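Side-chain contacts in imelysin-like protein (Psychrobacter arcticus, PDB 3PF0), which is of unknown function but belongs to the imelysin-like (peptidase M75) family, whose members have been regarded as putative metalloendopeptidases: residues Asp79-His84 against Tyr188-Ser193; Glu239-Asn244 against Ala270-Lys275. One frame throughout, in Å; residues are numbered along the deposited sequence.

Contact 1: Asp79-His84 against Tyr188-Ser193; sequences DLAQKH and YVMSAS
Ala-81 and Met-190 face each other with CA atoms 5.9 Å apart, where the local helix axes approach to 8.9 Å and run nearly antiparallel, at 157° between their N-to-C directions. The small methyl of Ala-81 suits this close spacing. Its CB lies between two side chains of the partner helix, 3.8 Å from Val-189 CG1 and 3.9 Å from Met-190 CG. Met-190, a selenomethionine, then reaches over the base of the Gln-82 side chain: its SE rests 3.9 Å from Gln-82 CA, and the bend at chi3 (68°) brings CE to 3.9 Å from Gln-82 CB, touching CG as well. The two chains cross at about a right angle; the aliphatic part of Gln-82, an exposed residue, forms the outer edge of the apolar contact. No hydrogen bond joins the segments. Within 188-193, Val-189 O is gripped twice, by Ser-193 N and by Ser-193 OG at 2.6 Å. Just upstream on helix 48-84, His-78 and Ser-74 hydrogen-bond to the carbonyls of Met-190 and Ser-193, while a disulfide joins Cys-85, just past that helix, to Cys-186 of helix 183-214. Helix 92-112 packs on Ala-81 through Leu-98, and helix 167-176 touches Val-189 through Leu-171 and Leu-175.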
ATOM      1  N   ASP A  79      -0.062  21.110  -0.462  1.00 26.71           N
ATOM      2  CA  ASP A  79      -0.406  22.402   0.124  1.00 26.97           C
ATOM      3  C   ASP A  79       0.675  22.895   1.099  1.00 31.62           C
ATOM      4  O   ASP A  79       1.007  24.086   1.058  1.00 30.30           O
ATOM      5  CB  ASP A  79      -1.771  22.366   0.802  1.00 28.05           C
ATOM      6  CG  ASP A  79      -2.329  23.754   1.001  1.00 38.87           C
ATOM      7  OD1 ASP A  79      -2.784  24.354   0.013  1.00 39.45           O
ATOM      8  OD2 ASP A  79      -2.212  24.280   2.114  1.00 46.14           O
ATOM      9  N   LEU A  80       1.255  21.979   1.920  1.00 28.34           N
ATOM     10  CA  LEU A  80       2.325  22.335   2.847  1.00 29.97           C
ATOM     11  C   LEU A  80       3.576  22.760   2.096  1.00 34.78           C
ATOM     12  O   LEU A  80       4.172  23.781   2.459  1.00 34.60           O
ATOM     13  CB  LEU A  80       2.646  21.198   3.833  1.00 30.40           C
ATOM     14  CG  LEU A  80       1.680  21.067   5.001  1.00 36.50           C
ATOM     15  CD1 LEU A  80       2.030  19.872   5.849  1.00 37.39           C
ATOM     16  CD2 LEU A  80       1.646  22.340   5.851  1.00 38.10           C
ATOM     17  N   ALA A  81       3.944  22.011   1.019  1.00 32.03           N
ATOM     18  CA  ALA A  81       5.086  22.320   0.150  1.00 32.05           C
ATOM     19  C   ALA A  81       4.870  23.665  -0.552  1.00 37.64           C
ATOM     20  O   ALA A  81       5.772  24.490  -0.566  1.00 38.86           O
ATOM     21  CB  ALA A  81       5.285  21.207  -0.880  1.00 32.10           C
ATOM     22  N   GLN A  82       3.657  23.915  -1.071  1.00 34.57           N
ATOM     23  CA  GLN A  82       3.326  25.185  -1.726  1.00 35.28           C
ATOM     24  C   GLN A  82       3.509  26.362  -0.734  1.00 39.52           C
ATOM     25  O   GLN A  82       4.007  27.421  -1.119  1.00 41.47           O
ATOM     26  CB  GLN A  82       1.886  25.136  -2.276  1.00 36.40           C
ATOM     27  CG  GLN A  82       1.394  26.436  -2.906  1.00 50.63           C
ATOM     28  CD  GLN A  82       0.016  26.277  -3.490  1.00 70.00           C
ATOM     29  OE1 GLN A  82      -0.995  26.561  -2.839  1.00 64.45           O
ATOM     30  NE2 GLN A  82      -0.052  25.816  -4.737  1.00 59.89           N
ATOM     31  N   LYS A  83       3.109  26.167   0.526  1.00 33.90           N
ATOM     32  CA  LYS A  83       3.239  27.195   1.557  1.00 34.17           C
ATOM     33  C   LYS A  83       4.718  27.446   1.928  1.00 38.04           C
ATOM     34  O   LYS A  83       5.181  28.589   1.847  1.00 38.24           O
ATOM     35  CB  LYS A  83       2.430  26.813   2.808  1.00 35.38           C
ATOM     36  CG  LYS A  83       0.954  27.119   2.673  1.00 32.76           C
ATOM     37  CD  LYS A  83       0.142  26.544   3.830  1.00 31.84           C
ATOM     38  CE  LYS A  83      -1.249  27.146   3.870  1.00 32.76           C
ATOM     39  NZ  LYS A  83      -1.976  26.990   2.576  1.00 32.37           N
ATOM     40  N   HIS A  84       5.460  26.383   2.297  1.00 34.37           N
ATOM     41  CA  HIS A  84       6.850  26.525   2.742  1.00 35.56           C
ATOM     42  C   HIS A  84       7.818  26.941   1.628  1.00 40.53           C
ATOM     43  O   HIS A  84       8.759  27.680   1.910  1.00 39.97           O
ATOM     44  CB  HIS A  84       7.353  25.241   3.434  1.00 35.69           C
ATOM     45  CG  HIS A  84       6.602  24.884   4.688  1.00 39.10           C
ATOM     46  ND1 HIS A  84       6.051  25.862   5.519  1.00 41.74           N
ATOM     47  CD2 HIS A  84       6.346  23.667   5.223  1.00 40.41           C
ATOM     48  CE1 HIS A  84       5.468  25.207   6.508  1.00 41.22           C
ATOM     49  NE2 HIS A  84       5.628  23.886   6.383  1.00 40.73           N
ATOM     50  N   TYR A 188      10.019  20.583  -7.660  1.00 29.85           N
ATOM     51  CA  TYR A 188       9.827  19.151  -7.877  1.00 28.23           C
ATOM     52  C   TYR A 188       8.832  18.566  -6.871  1.00 30.89           C
ATOM     53  O   TYR A 188       7.993  17.768  -7.260  1.00 31.32           O
ATOM     54  CB  TYR A 188      11.170  18.360  -7.814  1.00 28.98           C
ATOM     55  CG  TYR A 188      10.945  16.859  -7.848  1.00 29.57           C
ATOM     56  CD1 TYR A 188      10.833  16.178  -9.058  1.00 30.30           C
ATOM     57  CD2 TYR A 188      10.724  16.138  -6.671  1.00 29.74           C
ATOM     58  CE1 TYR A 188      10.531  14.818  -9.096  1.00 29.81           C
ATOM     59  CE2 TYR A 188      10.419  14.779  -6.699  1.00 29.56           C
ATOM     60  CZ  TYR A 188      10.337  14.121  -7.914  1.00 35.29           C
ATOM     61  OH  TYR A 188      10.025  12.786  -7.940  1.00 32.48           O
ATOM     62  N   VAL A 189       8.976  18.900  -5.579  1.00 27.79           N
ATOM     63  CA  VAL A 189       8.149  18.356  -4.495  1.00 27.11           C
ATOM     64  C   VAL A 189       6.696  18.782  -4.715  1.00 31.30           C
ATOM     65  O   VAL A 189       5.792  17.957  -4.549  1.00 30.18           O
ATOM     66  CB  VAL A 189       8.710  18.745  -3.090  1.00 30.54           C
ATOM     67  CG1 VAL A 189       7.714  18.443  -1.966  1.00 29.19           C
ATOM     68  CG2 VAL A 189      10.055  18.046  -2.833  1.00 29.79           C
HETATM   69  N   MSE A 190       6.485  20.035  -5.154  1.00 28.78           N
HETATM   70  CA  MSE A 190       5.157  20.561  -5.469  1.00 29.51           C
HETATM   71  C   MSE A 190       4.582  19.875  -6.698  1.00 34.84           C
HETATM   72  O   MSE A 190       3.418  19.464  -6.670  1.00 34.30           O
HETATM   73  CB  MSE A 190       5.211  22.074  -5.688  1.00 32.68           C
HETATM   74  CG  MSE A 190       5.384  22.870  -4.399  1.00 39.72           C
HETATM   75 SE   MSE A 190       5.713  24.741  -4.804  0.75 49.41          SE
HETATM   76  CE  MSE A 190       3.955  25.218  -5.557  1.00 46.20           C
ATOM     77  N   SER A 191       5.408  19.704  -7.759  1.00 31.99           N
ATOM     78  CA  SER A 191       4.991  19.042  -9.011  1.00 31.58           C
ATOM     79  C   SER A 191       4.653  17.572  -8.793  1.00 34.58           C
ATOM     80  O   SER A 191       3.614  17.121  -9.268  1.00 33.50           O
ATOM     81  CB  SER A 191       6.082  19.146 -10.072  1.00 34.55           C
ATOM     82  OG  SER A 191       6.246  20.494 -10.468  1.00 45.30           O
ATOM     83  N   ALA A 192       5.524  16.825  -8.076  1.00 31.15           N
ATOM     84  CA  ALA A 192       5.308  15.401  -7.846  1.00 30.27           C
ATOM     85  C   ALA A 192       4.118  15.136  -6.944  1.00 31.22           C
ATOM     86  O   ALA A 192       3.341  14.256  -7.263  1.00 31.19           O
ATOM     87  CB  ALA A 192       6.569  14.746  -7.294  1.00 31.29           C
ATOM     88  N   SER A 193       3.934  15.898  -5.853  1.00 28.19           N
ATOM     89  CA  SER A 193       2.785  15.707  -4.958  1.00 27.05           C
ATOM     90  C   SER A 193       1.461  16.107  -5.673  1.00 31.21           C
ATOM     91  O   SER A 193       0.448  15.409  -5.527  1.00 31.14           O
ATOM     92  CB  SER A 193       2.980  16.454  -3.638  1.00 29.43           C
ATOM     93  OG  SER A 193       3.285  17.823  -3.837  1.00 36.71           O
TER

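Contact 2: Glu239-Asn244 against Ala270-Lys275; sequences ETMKSN and AIINAK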
ATOM      1  N   GLU A 239       1.660 -11.619   0.494  1.00 43.59           N
ATOM      2  CA  GLU A 239       2.642 -12.409  -0.251  0.50 44.24           C
ATOM      3  C   GLU A 239       3.758 -11.511  -0.807  1.00 47.47           C
ATOM      4  O   GLU A 239       4.926 -11.822  -0.592  1.00 46.68           O
ATOM      5  CB  GLU A 239       1.981 -13.234  -1.365  0.50 46.18           C
ATOM      6  CG  GLU A 239       2.105 -14.732  -1.126  0.50 56.94           C
ATOM      7  CD  GLU A 239       1.180 -15.658  -1.895  0.50 72.49           C
ATOM      8  OE1 GLU A 239       0.534 -15.206  -2.869  0.50 43.28           O
ATOM      9  OE2 GLU A 239       1.113 -16.852  -1.524  0.50 74.18           O
ATOM     10  N   THR A 240       3.404 -10.380  -1.474  1.00 43.83           N
ATOM     11  CA  THR A 240       4.391  -9.440  -2.028  1.00 42.97           C
ATOM     12  C   THR A 240       5.144  -8.733  -0.894  1.00 46.86           C
ATOM     13  O   THR A 240       6.305  -8.386  -1.066  1.00 46.92           O
ATOM     14  CB  THR A 240       3.754  -8.424  -2.998  1.00 48.22           C
ATOM     15  OG1 THR A 240       2.780  -7.636  -2.310  1.00 48.91           O
ATOM     16  CG2 THR A 240       3.150  -9.081  -4.240  1.00 44.44           C
HETATM   17  N   MSE A 241       4.494  -8.546   0.263  1.00 42.88           N
HETATM   18  CA  MSE A 241       5.108  -7.948   1.438  1.00 42.54           C
HETATM   19  C   MSE A 241       6.198  -8.871   2.013  1.00 46.38           C
HETATM   20  O   MSE A 241       7.322  -8.412   2.199  1.00 46.03           O
HETATM   21  CB  MSE A 241       4.036  -7.628   2.483  1.00 45.08           C
HETATM   22  CG  MSE A 241       4.571  -7.320   3.860  1.00 53.20           C
HETATM   23 SE   MSE A 241       3.250  -6.330   4.880  0.75 61.75          SE
HETATM   24  CE  MSE A 241       1.828  -7.667   5.058  1.00 59.23           C
ATOM     25  N   LYS A 242       5.888 -10.150   2.295  1.00 42.87           N
ATOM     26  CA  LYS A 242       6.899 -11.045   2.866  1.00 43.61           C
ATOM     27  C   LYS A 242       8.061 -11.338   1.876  1.00 48.13           C
ATOM     28  O   LYS A 242       9.201 -11.476   2.317  1.00 48.59           O
ATOM     29  CB  LYS A 242       6.281 -12.357   3.402  1.00 46.98           C
ATOM     30  CG  LYS A 242       5.723 -13.333   2.369  1.00 53.06           C
ATOM     31  CD  LYS A 242       5.162 -14.574   3.060  1.00 57.92           C
ATOM     32  CE  LYS A 242       4.941 -15.739   2.130  1.00 58.52           C
ATOM     33  NZ  LYS A 242       6.225 -16.344   1.695  1.00 67.51           N
ATOM     34  N   SER A 243       7.774 -11.404   0.560  1.00 44.73           N
ATOM     35  CA  SER A 243       8.777 -11.694  -0.468  1.00 45.01           C
ATOM     36  C   SER A 243       9.589 -10.466  -0.876  1.00 46.72           C
ATOM     37  O   SER A 243      10.796 -10.450  -0.651  1.00 45.99           O
ATOM     38  CB  SER A 243       8.122 -12.295  -1.707  1.00 49.94           C
ATOM     39  OG  SER A 243       7.523 -13.542  -1.405  1.00 65.18           O
ATOM     40  N   ASN A 244       8.932  -9.446  -1.480  1.00 41.61           N
ATOM     41  CA  ASN A 244       9.594  -8.259  -2.022  1.00 40.36           C
ATOM     42  C   ASN A 244      10.039  -7.278  -0.966  1.00 44.12           C
ATOM     43  O   ASN A 244      11.061  -6.631  -1.173  1.00 43.99           O
ATOM     44  CB  ASN A 244       8.709  -7.532  -3.054  1.00 38.31           C
ATOM     45  CG  ASN A 244       8.336  -8.375  -4.249  1.00 58.54           C
ATOM     46  OD1 ASN A 244       9.028  -9.341  -4.618  1.00 55.38           O
ATOM     47  ND2 ASN A 244       7.238  -8.018  -4.895  1.00 46.90           N
ATOM     48  N   ALA A 270       6.862   1.494   9.790  1.00 36.81           N
ATOM     49  CA  ALA A 270       5.613   2.228   9.587  1.00 36.52           C
ATOM     50  C   ALA A 270       4.843   1.738   8.347  1.00 39.47           C
ATOM     51  O   ALA A 270       3.615   1.701   8.382  1.00 37.50           O
ATOM     52  CB  ALA A 270       5.892   3.719   9.468  1.00 36.91           C
ATOM     53  N   ILE A 271       5.559   1.351   7.267  1.00 37.20           N
ATOM     54  CA  ILE A 271       4.931   0.853   6.036  1.00 36.57           C
ATOM     55  C   ILE A 271       4.349  -0.556   6.275  1.00 41.05           C
ATOM     56  O   ILE A 271       3.193  -0.788   5.930  1.00 40.77           O
ATOM     57  CB  ILE A 271       5.902   0.897   4.813  1.00 39.03           C
ATOM     58  CG1 ILE A 271       6.530   2.309   4.624  1.00 38.58           C
ATOM     59  CG2 ILE A 271       5.208   0.430   3.522  1.00 38.85           C
ATOM     60  CD1 ILE A 271       5.492   3.527   4.529  1.00 41.41           C
ATOM     61  N   ILE A 272       5.124  -1.468   6.905  1.00 37.87           N
ATOM     62  CA  ILE A 272       4.681  -2.843   7.191  1.00 37.55           C
ATOM     63  C   ILE A 272       3.474  -2.823   8.162  1.00 40.73           C
ATOM     64  O   ILE A 272       2.520  -3.566   7.956  1.00 40.53           O
ATOM     65  CB  ILE A 272       5.857  -3.733   7.698  1.00 40.44           C
ATOM     66  CG1 ILE A 272       7.025  -3.784   6.664  1.00 40.43           C
ATOM     67  CG2 ILE A 272       5.397  -5.152   8.082  1.00 41.45           C
ATOM     68  CD1 ILE A 272       6.681  -4.215   5.181  1.00 45.46           C
ATOM     69  N   ASN A 273       3.512  -1.941   9.178  1.00 36.90           N
ATOM     70  CA  ASN A 273       2.456  -1.749  10.171  1.00 36.49           C
ATOM     71  C   ASN A 273       1.146  -1.284   9.514  1.00 38.46           C
ATOM     72  O   ASN A 273       0.085  -1.835   9.817  1.00 39.40           O
ATOM     73  CB  ASN A 273       2.921  -0.738  11.218  1.00 40.87           C
ATOM     74  CG  ASN A 273       2.069  -0.654  12.450  1.00 67.60           C
ATOM     75  OD1 ASN A 273       1.906  -1.625  13.200  1.00 65.34           O
ATOM     76  ND2 ASN A 273       1.560   0.536  12.715  1.00 57.52           N
ATOM     77  N   ALA A 274       1.218  -0.306   8.596  1.00 32.12           N
ATOM     78  CA  ALA A 274       0.042   0.205   7.881  1.00 31.48           C
ATOM     79  C   ALA A 274      -0.625  -0.913   7.069  1.00 36.19           C
ATOM     80  O   ALA A 274      -1.848  -1.046   7.108  1.00 36.61           O
ATOM     81  CB  ALA A 274       0.437   1.361   6.969  1.00 31.45           C
ATOM     82  N   LYS A 275       0.188  -1.766   6.405  1.00 32.78           N
ATOM     83  CA  LYS A 275      -0.312  -2.893   5.618  1.00 32.72           C
ATOM     84  C   LYS A 275      -0.941  -3.945   6.528  1.00 38.16           C
ATOM     85  O   LYS A 275      -2.033  -4.424   6.219  1.00 38.32           O
ATOM     86  CB  LYS A 275       0.800  -3.509   4.756  1.00 35.13           C
ATOM     87  CG  LYS A 275       1.278  -2.572   3.657  1.00 42.62           C
ATOM     88  CD  LYS A 275       2.187  -3.265   2.662  1.00 41.10           C
ATOM     89  CE  LYS A 275       2.364  -2.378   1.462  1.00 38.69           C
ATOM     90  NZ  LYS A 275       2.456  -3.166   0.213  1.00 42.35           N
TER
HETATM   91  O   HOH W   1       2.383  -5.688  -0.473  1.00 46.83           O
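Met-241, a selenomethionine, makes the apolar part of this contact against Ile-272 and Lys-275; the CA atoms of Met-241 and Ile-272 stand 7.7 Å apart, so side chains rather than backbones fill the gap. With CG anti to the backbone N (chi1 166°), the Met-241 chain projects across to the other helix. Its SE lies 3.7 Å from Lys-275 CB and also meets CD, the two side chains running alongside one another with opposed directions. Ile-272 approaches from its two branches: CD1 is 4.0 Å from Met-241 CG, and CG2 is 4.0 Å from Met-241 SE, which therefore touches both partners.

The polar link is indirect. One water donates to Thr-240 OG1 at 2.7 Å and accepts from Lys-275 NZ at 2.6 Å, bridging the helices beside the apolar patch. Lys-275 NZ also forms a salt bridge with Glu-113, and Thr-240 OG1 hydrogen-bonds to Ser-236 O; these partners probably restrict the two ends of the bridge.

Leu-337 of helix 327-351 packs on Met-241, and Leu-322, from a loop, on Ile-272. Met-241 thus packs against Ile-272 and the aliphatic part of Lys-275, joining two consecutive, broadly antiparallel helices in the interior of this all-helical imelysin-like fold.

Overall arrangement
From the N terminus, helix 48-84 supplies the first side of contact 1 at its C-terminal end. The chain then passes through 103 residues, more than half of them helical, before helix 183-214 returns to close that long loop. Helix 225-250 follows and opens contact 2, which helix 268-283 closes after only 25 intervening residues. The contacts are thus in series, neither nested nor crossed. Their centres are 27 Å apart and their nearest atoms about 15 Å, so they do not touch; contact 2 is the nearer to the centre of the chain. Helix 92-112 relates them, packing through Leu-98 beside 79-84 and through Ala-110 beside 270-275.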